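Local coordinates for Lem22 (Legionella pneumophila subsp. pneumophila ATCC 43290, PDB 5WD9), which is a bacterial effector of undetermined function, a small three-helix protein that probably acts by binding other proteins, at residues A[7-12]-A[61-66]. Residues are numbered along the deposited sequence; the frame is centred on the assembly and turned at random.
Sequences ELTRLK and DRLKIE
L63, K64 and E66 are the residues of 61-66 that meet 7-12; the short axes of the two segments approach to 9.7 Å and run in nearly the same direction, at 23°. L63 buries the most surface in this contact. Its CG stands anti to the carbonyl carbon (chi1 -74°), and both methyls fall on L8 and T9: CD1 lies 4.0 Å from L8 CB and meets T9 OG1 at 3.6 Å, while CD2 rests over the backbone of 7-12, 4.1 Å from T9 CA. The contact of T9 OG1 with the methyl is van der Waals; the hydroxyl hydrogen-bonds V5 O in its own helix. At K64 the bond to CB turns away, yet the aliphatic stem still brings CG to 4.0 Å from L8 CD1, crossing the leucine obliquely. L8 is buried here, also touching V60 and I67 of helix 58-87 and L49 of helix 28-52. E66 closes the contact one turn on from L63. K12, bent at chi2 (-88°), lays its chain across the glutamate, with CE 3.5 Å from E66 OE1. NZ stays 4.5 Å from that oxygen, beyond a salt bridge, and pairs instead with E16; any attraction to E66 is probably a longer-range one. An L8-L63 leucine pair, flanked by T9, K64 and the K12-E66 crossing, thus joins the first and third helices, which run in the same general direction, as expected in an up-down-up three-helix bundle.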
loop_
_atom_site.group_PDB
_atom_site.type_symbol
_atom_site.label_atom_id
_atom_site.label_comp_id
_atom_site.label_asym_id
_atom_site.label_seq_id
_atom_site.Cartn_x
_atom_site.Cartn_y
_atom_site.Cartn_z
ATOM N N GLU A 7 4.194 4.652 12.652
ATOM C CA GLU A 7 3.721 3.522 11.862
ATOM C C GLU A 7 3.141 3.982 10.534
ATOM O O GLU A 7 3.391 3.355 9.496
ATOM C CB GLU A 7 2.703 2.701 12.646
ATOM C CG GLU A 7 3.285 2.014 13.876
ATOM C CD GLU A 7 4.153 0.802 13.569
ATOM O OE1 GLU A 7 4.259 0.384 12.397
ATOM O OE2 GLU A 7 4.741 0.257 14.530
ATOM N N LEU A 8 2.387 5.080 10.530
ATOM C CA LEU A 8 1.813 5.548 9.274
ATOM C C LEU A 8 2.876 6.146 8.363
ATOM O O LEU A 8 2.795 5.997 7.140
ATOM C CB LEU A 8 0.674 6.533 9.530
ATOM C CG LEU A 8 -0.574 5.883 10.122
ATOM C CD1 LEU A 8 -1.702 6.894 10.141
ATOM C CD2 LEU A 8 -0.978 4.625 9.352
ATOM N N THR A 9 3.878 6.821 8.929
ATOM C CA THR A 9 4.994 7.303 8.125
ATOM C C THR A 9 5.695 6.138 7.440
ATOM O O THR A 9 5.940 6.165 6.231
ATOM C CB THR A 9 5.971 8.074 9.012
ATOM O OG1 THR A 9 5.303 9.226 9.541
ATOM C CG2 THR A 9 7.180 8.537 8.215
ATOM N N ARG A 10 5.988 5.088 8.202
ATOM C CA ARG A 10 6.627 3.916 7.620
ATOM C C ARG A 10 5.744 3.273 6.568
ATOM O O ARG A 10 6.239 2.871 5.513
ATOM C CB ARG A 10 6.975 2.895 8.705
ATOM C CG ARG A 10 8.269 3.206 9.453
ATOM C CD ARG A 10 8.610 2.149 10.534
ATOM N NE ARG A 10 8.313 0.792 10.090
ATOM C CZ ARG A 10 7.967 -0.203 10.896
ATOM N NH1 ARG A 10 7.877 -0.023 12.209
ATOM N NH2 ARG A 10 7.682 -1.380 10.382
ATOM N N LEU A 11 4.437 3.165 6.829
ATOM C CA LEU A 11 3.549 2.489 5.891
ATOM C C LEU A 11 3.467 3.261 4.584
ATOM O O LEU A 11 3.538 2.670 3.497
ATOM C CB LEU A 11 2.153 2.312 6.487
ATOM C CG LEU A 11 1.125 1.762 5.488
ATOM C CD1 LEU A 11 1.463 0.355 5.056
ATOM C CD2 LEU A 11 -0.274 1.838 6.071
ATOM N N LYS A 12 3.295 4.581 4.670
ATOM C CA LYS A 12 3.201 5.386 3.465
ATOM C C LYS A 12 4.424 5.167 2.594
ATOM O O LYS A 12 4.320 4.897 1.389
ATOM C CB LYS A 12 3.058 6.860 3.856
ATOM C CG LYS A 12 2.758 7.802 2.702
ATOM C CD LYS A 12 4.010 8.326 2.027
ATOM C CE LYS A 12 3.657 9.441 1.042
ATOM N NZ LYS A 12 4.827 9.873 0.239
ATOM N N ASP A 61 -4.025 12.530 9.917
ATOM C CA ASP A 61 -4.976 12.667 8.825
ATOM C C ASP A 61 -4.267 12.880 7.494
ATOM O O ASP A 61 -4.662 12.297 6.478
ATOM C CB ASP A 61 -5.942 13.803 9.129
ATOM C CG ASP A 61 -6.973 13.427 10.195
ATOM O OD1 ASP A 61 -7.023 12.252 10.623
ATOM O OD2 ASP A 61 -7.746 14.311 10.597
ATOM N N ARG A 62 -3.213 13.700 7.473
ATOM C CA ARG A 62 -2.467 13.872 6.233
ATOM C C ARG A 62 -1.916 12.542 5.740
ATOM O O ARG A 62 -2.014 12.209 4.549
ATOM C CB ARG A 62 -1.336 14.876 6.456
ATOM C CG ARG A 62 -0.590 15.201 5.169
ATOM C CD ARG A 62 0.679 16.021 5.427
ATOM N NE ARG A 62 0.397 17.378 5.892
ATOM C CZ ARG A 62 0.526 17.814 7.143
ATOM N NH1 ARG A 62 0.943 17.027 8.129
ATOM N NH2 ARG A 62 0.240 19.072 7.406
ATOM N N LEU A 63 -1.303 11.778 6.642
ATOM C CA LEU A 63 -0.742 10.495 6.247
ATOM C C LEU A 63 -1.828 9.544 5.768
ATOM O O LEU A 63 -1.622 8.822 4.793
ATOM C CB LEU A 63 0.072 9.907 7.397
ATOM C CG LEU A 63 1.424 10.583 7.629
ATOM C CD1 LEU A 63 1.901 10.280 9.031
ATOM C CD2 LEU A 63 2.419 10.066 6.587
ATOM N N LYS A 64 -2.992 9.528 6.430
ATOM C CA LYS A 64 -4.069 8.639 5.994
ATOM C C LYS A 64 -4.525 8.982 4.586
ATOM O O LYS A 64 -4.790 8.090 3.776
ATOM C CB LYS A 64 -5.256 8.732 6.950
ATOM C CG LYS A 64 -5.072 7.972 8.259
ATOM C CD LYS A 64 -6.315 8.092 9.151
ATOM C CE LYS A 64 -7.552 7.533 8.450
ATOM N NZ LYS A 64 -8.774 7.556 9.329
ATOM N N ILE A 65 -4.618 10.271 4.264
ATOM C CA ILE A 65 -5.008 10.643 2.910
ATOM C C ILE A 65 -3.944 10.210 1.897
ATOM O O ILE A 65 -4.262 9.654 0.831
ATOM C CB ILE A 65 -5.297 12.152 2.853
ATOM C CG1 ILE A 65 -6.557 12.467 3.660
ATOM C CG2 ILE A 65 -5.415 12.609 1.412
ATOM C CD1 ILE A 65 -6.704 13.937 4.046
ATOM N N GLU A 66 -2.665 10.428 2.222
ATOM C CA GLU A 66 -1.587 9.984 1.337
ATOM C C GLU A 66 -1.617 8.475 1.140
ATOM O O GLU A 66 -1.447 7.976 0.015
ATOM C CB GLU A 66 -0.235 10.418 1.906
ATOM C CG GLU A 66 -0.015 11.932 1.889
ATOM C CD GLU A 66 1.243 12.362 2.634
ATOM O OE1 GLU A 66 1.915 11.512 3.249
ATOM O OE2 GLU A 66 1.567 13.574 2.611
#